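Local coordinates for protein beta-hexosaminidase (Neisseria gonorrhoeae, PDB 6JTJ) that probably cleaves terminal beta-1,4-linked N-acetylglucosamine from peptidoglycan fragments during cell wall recycling, as a glycoside hydrolase of family 3, at residues S162-C174 against R180-A193. Numbering follows the deposited sequence.
Sequences SFTPVLDLDWGNC and RSFHRNPEAVARLA. With NAG (2-acetamido-2-deoxy-beta-D-glucopyranose), chain I.
L169 lays its CD2 methyl against V189 CG2, 3.7 Å away, while its CD1 branch turns to the ring of P186, whose side chain it crosses at about a right angle. The pairing illustrates how the (beta/alpha)8 (TIM) barrel of family 3 glycoside hydrolases folds the long loop after strand 161-162 back over the helix that follows, 186-202. One turn after another of that helix takes part: P186 and V189 receive L169, and A193 CB receives L167 CD2 at a tight 3.4 Å, with M247 of helix 242-249 touching both. P165, which follows a cis peptide bond, extends the apolar seam with CB at the edge of the F182 ring.

Beside the apolar seam the contact turns polar. The hydroxyl of S181, held anti to its own nitrogen (chi1 166°), donates to D168 O at 2.8 Å. A water donates hydrogen bonds to V166 O and D168 O and accepts one from F182 N, tying three backbone groups together. D170 N reaches H183 O along an almost straight N-H...O line (176°), though from above the carbonyl plane.

Toward the active site, R180 makes a weak hydrogen bond from NH2 to O3 of the bound N-acetylglucosamine, with its NE in a salt bridge to E107; the D168 carboxylate accepts from H215 N at OD1 and is hydrogen-bonded to H211 ND1 at OD2. At the exposed end, R184, extended from CG to NE, runs past D170 O and sets one guanidinium face near the W171 indole, the two planes 76° apart, with R184 NH2 3.7 Å from W171 CE3.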
ATOM      1  N   SER C 162      -2.023 -14.002 -15.012  1.00 24.95           N
ATOM      2  CA  SER C 162      -2.255 -13.005 -13.960  1.00 24.92           C
ATOM      3  C   SER C 162      -1.302 -13.242 -12.791  1.00 23.26           C
ATOM      4  O   SER C 162      -1.034 -14.385 -12.421  1.00 20.71           O
ATOM      5  CB  SER C 162      -3.685 -13.075 -13.448  1.00 24.48           C
ATOM      6  OG  SER C 162      -3.876 -12.163 -12.376  1.00 26.19           O
ATOM      7  N   PHE C 163      -0.767 -12.158 -12.235  1.00 24.13           N
ATOM      8  CA  PHE C 163       0.118 -12.249 -11.083  1.00 24.81           C
ATOM      9  C   PHE C 163      -0.716 -12.470  -9.813  1.00 22.00           C
ATOM     10  O   PHE C 163      -0.993 -11.550  -9.071  1.00 23.03           O
ATOM     11  CB  PHE C 163       1.025 -10.998 -10.967  1.00 28.10           C
ATOM     12  CG  PHE C 163       2.067 -10.877 -12.067  1.00 30.77           C
ATOM     13  CD1 PHE C 163       2.852 -11.963 -12.420  1.00 35.26           C
ATOM     14  CD2 PHE C 163       2.280  -9.682 -12.745  1.00 31.79           C
ATOM     15  CE1 PHE C 163       3.825 -11.855 -13.411  1.00 36.92           C
ATOM     16  CE2 PHE C 163       3.262  -9.574 -13.733  1.00 33.70           C
ATOM     17  CZ  PHE C 163       4.037 -10.660 -14.061  1.00 34.44           C
ATOM     18  N   THR C 164      -1.095 -13.723  -9.596  1.00 21.19           N
ATOM     19  CA  THR C 164      -1.939 -14.123  -8.500  1.00 20.68           C
ATOM     20  C   THR C 164      -1.694 -15.619  -8.309  1.00 20.43           C
ATOM     21  O   THR C 164      -1.360 -16.328  -9.277  1.00 21.53           O
ATOM     22  CB  THR C 164      -3.405 -13.766  -8.816  1.00 20.90           C
ATOM     23  OG1 THR C 164      -4.204 -13.792  -7.628  1.00 21.18           O
ATOM     24  CG2 THR C 164      -3.998 -14.704  -9.871  1.00 21.75           C
ATOM     25  N   PRO C 165      -1.847 -16.128  -7.077  1.00 21.11           N
ATOM     26  CA  PRO C 165      -2.381 -15.503  -5.886  1.00 18.63           C
ATOM     27  C   PRO C 165      -1.391 -14.945  -4.877  1.00 17.60           C
ATOM     28  O   PRO C 165      -0.247 -15.406  -4.772  1.00 16.23           O
ATOM     29  CB  PRO C 165      -3.089 -16.650  -5.216  1.00 19.51           C
ATOM     30  CG  PRO C 165      -2.189 -17.817  -5.482  1.00 20.06           C
ATOM     31  CD  PRO C 165      -1.684 -17.585  -6.883  1.00 21.15           C
ATOM     32  N   VAL C 166      -1.901 -14.010  -4.081  1.00 16.43           N
ATOM     33  CA  VAL C 166      -1.275 -13.594  -2.845  1.00 16.99           C
ATOM     34  C   VAL C 166      -1.320 -14.739  -1.827  1.00 17.40           C
ATOM     35  O   VAL C 166      -2.389 -15.269  -1.539  1.00 19.88           O
ATOM     36  CB  VAL C 166      -1.992 -12.355  -2.280  1.00 17.17           C
ATOM     37  CG1 VAL C 166      -1.491 -12.017  -0.881  1.00 17.77           C
ATOM     38  CG2 VAL C 166      -1.771 -11.174  -3.210  1.00 17.81           C
ATOM     39  N   LEU C 167      -0.156 -15.104  -1.309  1.00 16.48           N
ATOM     40  CA  LEU C 167       0.009 -16.159  -0.323  1.00 16.69           C
ATOM     41  C   LEU C 167       0.419 -15.603   1.033  1.00 17.71           C
ATOM     42  O   LEU C 167       0.647 -16.342   1.990  1.00 18.25           O
ATOM     43  CB  LEU C 167       1.082 -17.129  -0.804  1.00 16.26           C
ATOM     44  CG  LEU C 167       0.820 -17.823  -2.132  1.00 15.78           C
ATOM     45  CD1 LEU C 167       1.967 -18.767  -2.496  1.00 16.47           C
ATOM     46  CD2 LEU C 167      -0.478 -18.601  -2.093  1.00 15.95           C
ATOM     47  N   ASP C 168       0.506 -14.279   1.117  1.00 17.89           N
ATOM     48  CA  ASP C 168       0.787 -13.604   2.369  1.00 17.86           C
ATOM     49  C   ASP C 168      -0.313 -13.913   3.384  1.00 17.87           C
ATOM     50  O   ASP C 168      -1.486 -14.037   3.018  1.00 16.71           O
ATOM     51  CB  ASP C 168       0.854 -12.090   2.142  1.00 17.57           C
ATOM     52  CG  ASP C 168       1.902 -11.704   1.096  1.00 18.46           C
ATOM     53  OD1 ASP C 168       3.047 -12.217   1.165  1.00 17.45           O
ATOM     54  OD2 ASP C 168       1.579 -10.845   0.239  1.00 17.92           O
ATOM     55  N   LEU C 169       0.076 -14.039   4.647  1.00 18.44           N
ATOM     56  CA  LEU C 169      -0.881 -14.352   5.706  1.00 20.02           C
ATOM     57  C   LEU C 169      -1.406 -13.045   6.322  1.00 19.13           C
ATOM     58  O   LEU C 169      -0.668 -12.089   6.489  1.00 19.13           O
ATOM     59  CB  LEU C 169      -0.221 -15.161   6.817  1.00 20.57           C
ATOM     60  CG  LEU C 169       0.567 -16.419   6.432  1.00 22.31           C
ATOM     61  CD1 LEU C 169       1.064 -17.133   7.692  1.00 23.24           C
ATOM     62  CD2 LEU C 169      -0.287 -17.355   5.598  1.00 22.20           C
ATOM     63  N   ASP C 170      -2.679 -13.034   6.660  1.00 19.76           N
ATOM     64  CA  ASP C 170      -3.257 -11.887   7.296  1.00 20.48           C
ATOM     65  C   ASP C 170      -2.962 -11.867   8.794  1.00 20.79           C
ATOM     66  O   ASP C 170      -3.771 -12.309   9.574  1.00 22.01           O
ATOM     67  CB  ASP C 170      -4.764 -11.838   7.078  1.00 21.49           C
ATOM     68  CG  ASP C 170      -5.371 -10.552   7.663  1.00 22.38           C
ATOM     69  OD1 ASP C 170      -4.638  -9.555   7.834  1.00 22.95           O
ATOM     70  OD2 ASP C 170      -6.575 -10.515   7.912  1.00 21.77           O
ATOM     71  N   TRP C 171      -1.799 -11.352   9.158  1.00 19.30           N
ATOM     72  CA  TRP C 171      -1.429 -11.183  10.540  1.00 20.88           C
ATOM     73  C   TRP C 171      -2.101  -9.958  11.170  1.00 20.43           C
ATOM     74  O   TRP C 171      -1.974  -9.758  12.352  1.00 20.84           O
ATOM     75  CB  TRP C 171       0.086 -11.025  10.681  1.00 20.56           C
ATOM     76  CG  TRP C 171       0.872 -12.267  10.434  1.00 22.42           C
ATOM     77  CD1 TRP C 171       1.585 -12.580   9.315  1.00 22.85           C
ATOM     78  CD2 TRP C 171       1.069 -13.358  11.356  1.00 24.17           C
ATOM     79  NE1 TRP C 171       2.206 -13.800   9.468  1.00 23.36           N
ATOM     80  CE2 TRP C 171       1.904 -14.304  10.709  1.00 26.32           C
ATOM     81  CE3 TRP C 171       0.625 -13.625  12.656  1.00 24.79           C
ATOM     82  CZ2 TRP C 171       2.301 -15.504  11.325  1.00 27.21           C
ATOM     83  CZ3 TRP C 171       1.032 -14.817  13.280  1.00 28.02           C
ATOM     84  CH2 TRP C 171       1.842 -15.754  12.600  1.00 28.05           C
ATOM     85  N   GLY C 172      -2.867  -9.180  10.397  1.00 20.29           N
ATOM     86  CA  GLY C 172      -3.512  -7.974  10.921  1.00 19.11           C
ATOM     87  C   GLY C 172      -2.532  -6.812  11.090  1.00 19.39           C
ATOM     88  O   GLY C 172      -2.825  -5.847  11.796  1.00 18.43           O
ATOM     89  N   ASN C 173      -1.406  -6.869  10.380  1.00 19.19           N
ATOM     90  CA  ASN C 173      -0.389  -5.821  10.436  1.00 19.24           C
ATOM     91  C   ASN C 173      -0.210  -4.958   9.180  1.00 19.55           C
ATOM     92  O   ASN C 173       0.229  -3.817   9.291  1.00 18.42           O
ATOM     93  CB  ASN C 173       0.968  -6.455  10.726  1.00 19.97           C
ATOM     94  CG  ASN C 173       1.063  -7.043  12.127  1.00 21.46           C
ATOM     95  OD1 ASN C 173       0.300  -6.674  13.039  1.00 21.78           O
ATOM     96  ND2 ASN C 173       1.963  -8.010  12.291  1.00 20.61           N
ATOM     97  N   CYS C 174      -0.493  -5.509   7.998  1.00 20.12           N
ATOM     98  CA  CYS C 174      -0.049  -4.922   6.727  1.00 20.89           C
ATOM     99  C   CYS C 174      -1.214  -4.424   5.879  1.00 20.49           C
ATOM    100  O   CYS C 174      -1.914  -5.218   5.229  1.00 19.62           O
ATOM    101  CB  CYS C 174       0.735  -5.948   5.914  1.00 20.37           C
ATOM    102  SG  CYS C 174       1.660  -5.150   4.587  1.00 20.81           S
ATOM    103  N   ARG C 180      -6.262  -8.403   0.466  1.00 18.32           N
ATOM    104  CA  ARG C 180      -5.700  -9.187  -0.623  1.00 18.06           C
ATOM    105  C   ARG C 180      -5.249 -10.573  -0.163  1.00 18.45           C
ATOM    106  O   ARG C 180      -5.008 -11.443  -1.005  1.00 18.04           O
ATOM    107  CB  ARG C 180      -4.535  -8.474  -1.246  1.00 17.31           C
ATOM    108  CG  ARG C 180      -4.924  -7.150  -1.920  1.00 17.34           C
ATOM    109  CD  ARG C 180      -3.712  -6.273  -2.090  1.00 16.11           C
ATOM    110  NE  ARG C 180      -2.792  -6.855  -3.052  1.00 16.25           N
ATOM    111  CZ  ARG C 180      -1.530  -6.480  -3.202  1.00 16.08           C
ATOM    112  NH1 ARG C 180      -1.029  -5.544  -2.413  1.00 16.34           N
ATOM    113  NH2 ARG C 180      -0.768  -7.050  -4.133  1.00 15.82           N
ATOM    114  N   SER C 181      -5.115 -10.756   1.151  1.00 18.05           N
ATOM    115  CA  SER C 181      -4.763 -12.046   1.717  1.00 19.86           C
ATOM    116  C   SER C 181      -6.032 -12.882   1.941  1.00 21.70           C
ATOM    117  O   SER C 181      -7.071 -12.351   2.345  1.00 19.65           O
ATOM    118  CB  SER C 181      -4.025 -11.850   3.033  1.00 20.04           C
ATOM    119  OG  SER C 181      -3.948 -13.037   3.769  1.00 20.66           O
ATOM    120  N   PHE C 182      -5.933 -14.189   1.660  1.00 21.33           N
ATOM    121  CA  PHE C 182      -7.052 -15.102   1.850  1.00 22.09           C
ATOM    122  C   PHE C 182      -7.495 -15.161   3.309  1.00 22.29           C
ATOM    123  O   PHE C 182      -8.682 -15.153   3.582  1.00 23.10           O
ATOM    124  CB  PHE C 182      -6.684 -16.534   1.463  1.00 20.43           C
ATOM    125  CG  PHE C 182      -6.608 -16.792  -0.013  1.00 21.00           C
ATOM    126  CD1 PHE C 182      -7.750 -16.882  -0.789  1.00 20.97           C
ATOM    127  CD2 PHE C 182      -5.378 -16.970  -0.632  1.00 20.83           C
ATOM    128  CE1 PHE C 182      -7.674 -17.144  -2.145  1.00 21.48           C
ATOM    129  CE2 PHE C 182      -5.304 -17.240  -1.977  1.00 21.06           C
ATOM    130  CZ  PHE C 182      -6.448 -17.317  -2.743  1.00 20.67           C
ATOM    131  N   HIS C 183      -6.537 -15.225   4.225  1.00 24.52           N
ATOM    132  CA  HIS C 183      -6.811 -15.663   5.587  1.00 25.20           C
ATOM    133  C   HIS C 183      -5.566 -15.515   6.475  1.00 25.65           C
ATOM    134  O   HIS C 183      -4.446 -15.387   5.976  1.00 24.01           O
ATOM    135  CB  HIS C 183      -7.245 -17.147   5.530  1.00 26.38           C
ATOM    136  CG  HIS C 183      -8.094 -17.587   6.678  1.00 26.03           C
ATOM    137  ND1 HIS C 183      -7.569 -18.047   7.860  1.00 26.30           N
ATOM    138  CD2 HIS C 183      -9.440 -17.684   6.802  1.00 27.98           C
ATOM    139  CE1 HIS C 183      -8.550 -18.382   8.675  1.00 27.64           C
ATOM    140  NE2 HIS C 183      -9.696 -18.164   8.058  1.00 27.20           N
ATOM    141  N   ARG C 184      -5.763 -15.527   7.789  1.00 24.48           N
ATOM    142  CA  ARG C 184      -4.661 -15.523   8.753  1.00 26.45           C
ATOM    143  C   ARG C 184      -3.898 -16.852   8.801  1.00 26.39           C
ATOM    144  O   ARG C 184      -2.702 -16.886   9.033  1.00 24.88           O
ATOM    145  CB  ARG C 184      -5.222 -15.239  10.150  1.00 30.98           C
ATOM    146  CG  ARG C 184      -4.177 -15.178  11.247  1.00 35.55           C
ATOM    147  CD  ARG C 184      -4.803 -15.068  12.638  1.00 41.01           C
ATOM    148  NE  ARG C 184      -3.754 -14.934  13.665  1.00 46.06           N
ATOM    149  CZ  ARG C 184      -3.169 -13.788  14.042  1.00 47.40           C
ATOM    150  NH1 ARG C 184      -3.520 -12.622  13.499  1.00 47.40           N
ATOM    151  NH2 ARG C 184      -2.222 -13.807  14.984  1.00 47.87           N
ATOM    152  N   ASN C 185      -4.601 -17.936   8.539  1.00 27.42           N
ATOM    153  CA  ASN C 185      -4.137 -19.269   8.877  1.00 29.28           C
ATOM    154  C   ASN C 185      -3.434 -19.879   7.676  1.00 24.62           C
ATOM    155  O   ASN C 185      -4.031 -20.010   6.622  1.00 28.07           O
ATOM    156  CB  ASN C 185      -5.333 -20.153   9.290  1.00 31.80           C
ATOM    157  CG  ASN C 185      -4.901 -21.519   9.827  1.00 38.73           C
ATOM    158  OD1 ASN C 185      -4.206 -22.281   9.158  1.00 44.96           O
ATOM    159  ND2 ASN C 185      -5.306 -21.824  11.035  1.00 41.99           N
ATOM    160  N   PRO C 186      -2.181 -20.285   7.842  1.00 25.31           N
ATOM    161  CA  PRO C 186      -1.427 -20.848   6.703  1.00 24.60           C
ATOM    162  C   PRO C 186      -2.091 -22.023   5.993  1.00 24.34           C
ATOM    163  O   PRO C 186      -2.030 -22.109   4.771  1.00 23.35           O
ATOM    164  CB  PRO C 186      -0.093 -21.267   7.330  1.00 24.47           C
ATOM    165  CG  PRO C 186      -0.252 -21.159   8.807  1.00 24.28           C
ATOM    166  CD  PRO C 186      -1.339 -20.159   9.056  1.00 23.79           C
ATOM    167  N   GLU C 187      -2.805 -22.873   6.724  1.00 25.43           N
ATOM    168  CA  GLU C 187      -3.533 -23.987   6.092  1.00 25.67           C
ATOM    169  C   GLU C 187      -4.669 -23.506   5.210  1.00 23.61           C
ATOM    170  O   GLU C 187      -4.878 -24.004   4.105  1.00 24.52           O
ATOM    171  CB  GLU C 187      -4.084 -24.972   7.137  1.00 29.21           C
ATOM    172  CG  GLU C 187      -4.657 -26.258   6.468  1.00 30.91           C
ATOM    173  CD  GLU C 187      -3.619 -27.118   5.722  1.00 32.12           C
ATOM    174  OE1 GLU C 187      -2.396 -27.047   6.008  1.00 36.26           O
ATOM    175  OE2 GLU C 187      -4.037 -27.891   4.827  1.00 33.31           O
ATOM    176  N   ALA C 188      -5.432 -22.542   5.700  1.00 23.04           N
ATOM    177  CA  ALA C 188      -6.500 -21.972   4.880  1.00 22.78           C
ATOM    178  C   ALA C 188      -5.918 -21.298   3.627  1.00 20.97           C
ATOM    179  O   ALA C 188      -6.438 -21.451   2.518  1.00 22.83           O
ATOM    180  CB  ALA C 188      -7.306 -20.967   5.691  1.00 22.84           C
ATOM    181  N   VAL C 189      -4.836 -20.554   3.810  1.00 22.34           N
ATOM    182  CA  VAL C 189      -4.229 -19.844   2.669  1.00 23.03           C
ATOM    183  C   VAL C 189      -3.775 -20.853   1.613  1.00 20.69           C
ATOM    184  O   VAL C 189      -4.099 -20.723   0.441  1.00 21.47           O
ATOM    185  CB  VAL C 189      -3.064 -18.946   3.111  1.00 22.57           C
ATOM    186  CG1 VAL C 189      -2.306 -18.401   1.894  1.00 23.38           C
ATOM    187  CG2 VAL C 189      -3.580 -17.799   3.968  1.00 23.67           C
ATOM    188  N   ALA C 190      -3.063 -21.873   2.050  1.00 21.67           N
ATOM    189  CA  ALA C 190      -2.524 -22.890   1.135  1.00 21.02           C
ATOM    190  C   ALA C 190      -3.625 -23.571   0.377  1.00 23.11           C
ATOM    191  O   ALA C 190      -3.592 -23.667  -0.850  1.00 23.85           O
ATOM    192  CB  ALA C 190      -1.693 -23.920   1.895  1.00 21.04           C
ATOM    193  N   ARG C 191      -4.662 -23.992   1.081  1.00 25.65           N
ATOM    194  CA  ARG C 191      -5.735 -24.732   0.415  1.00 27.41           C
ATOM    195  C   ARG C 191      -6.572 -23.856  -0.516  1.00 25.28           C
ATOM    196  O   ARG C 191      -6.922 -24.283  -1.620  1.00 24.14           O
ATOM    197  CB  ARG C 191      -6.601 -25.467   1.449  1.00 30.59           C
ATOM    198  CG  ARG C 191      -5.778 -26.528   2.250  1.00 35.62           C
ATOM    199  CD  ARG C 191      -6.112 -27.937   1.790  1.00 37.14           C
ATOM    200  NE  ARG C 191      -6.026 -28.208   0.360  1.00 39.89           N
ATOM    201  CZ  ARG C 191      -5.025 -28.804  -0.298  1.00 37.55           C
ATOM    202  NH1 ARG C 191      -3.899 -29.158   0.303  1.00 34.90           N
ATOM    203  NH2 ARG C 191      -5.174 -29.037  -1.605  1.00 38.20           N
ATOM    204  N   LEU C 192      -6.875 -22.619  -0.113  1.00 23.69           N
ATOM    205  CA  LEU C 192      -7.613 -21.735  -1.016  1.00 23.01           C
ATOM    206  C   LEU C 192      -6.781 -21.400  -2.237  1.00 21.78           C
ATOM    207  O   LEU C 192      -7.287 -21.333  -3.359  1.00 24.03           O
ATOM    208  CB  LEU C 192      -8.050 -20.461  -0.284  1.00 24.74           C
ATOM    209  CG  LEU C 192      -9.081 -20.748   0.818  1.00 25.11           C
ATOM    210  CD1 LEU C 192      -9.229 -19.564   1.764  1.00 24.44           C
ATOM    211  CD2 LEU C 192     -10.420 -21.096   0.175  1.00 25.77           C
ATOM    212  N   ALA C 193      -5.487 -21.198  -2.024  1.00 22.85           N
ATOM    213  CA  ALA C 193      -4.587 -20.890  -3.135  1.00 23.27           C
ATOM    214  C   ALA C 193      -4.546 -22.050  -4.136  1.00 23.95           C
ATOM    215  O   ALA C 193      -4.622 -21.831  -5.336  1.00 25.74           O
ATOM    216  CB  ALA C 193      -3.186 -20.589  -2.596  1.00 22.81           C
TER
HETATM  217  C1  NAG I 401       4.328  -4.794  -6.643  1.00 49.64           C
HETATM  218  C2  NAG I 401       3.106  -5.397  -5.935  1.00 48.63           C
HETATM  219  C3  NAG I 401       2.781  -6.754  -6.513  1.00 47.41           C
HETATM  220  C4  NAG I 401       2.683  -6.689  -8.035  1.00 47.08           C
HETATM  221  C5  NAG I 401       3.975  -6.185  -8.648  1.00 46.56           C
HETATM  222  C6  NAG I 401       3.814  -5.942 -10.151  1.00 46.47           C
HETATM  223  C7  NAG I 401       2.475  -5.267  -3.517  1.00 55.58           C
HETATM  224  C8  NAG I 401       1.204  -4.662  -3.942  1.00 55.02           C
HETATM  225  N2  NAG I 401       3.311  -5.568  -4.518  1.00 50.48           N
HETATM  226  O1  NAG I 401       4.345  -3.387  -6.489  1.00 48.37           O
HETATM  227  O3  NAG I 401       1.580  -7.214  -5.934  1.00 41.73           O
HETATM  228  O4  NAG I 401       2.342  -7.936  -8.587  1.00 39.15           O
HETATM  229  O5  NAG I 401       4.309  -4.948  -8.054  1.00 49.95           O
HETATM  230  O6  NAG I 401       2.867  -4.931 -10.455  1.00 41.56           O
HETATM  231  O7  NAG I 401       2.727  -5.427  -2.310  1.00 51.89           O
HETATM  232  O   HOH W   1      -3.156 -15.153   1.140  1.00 15.37           O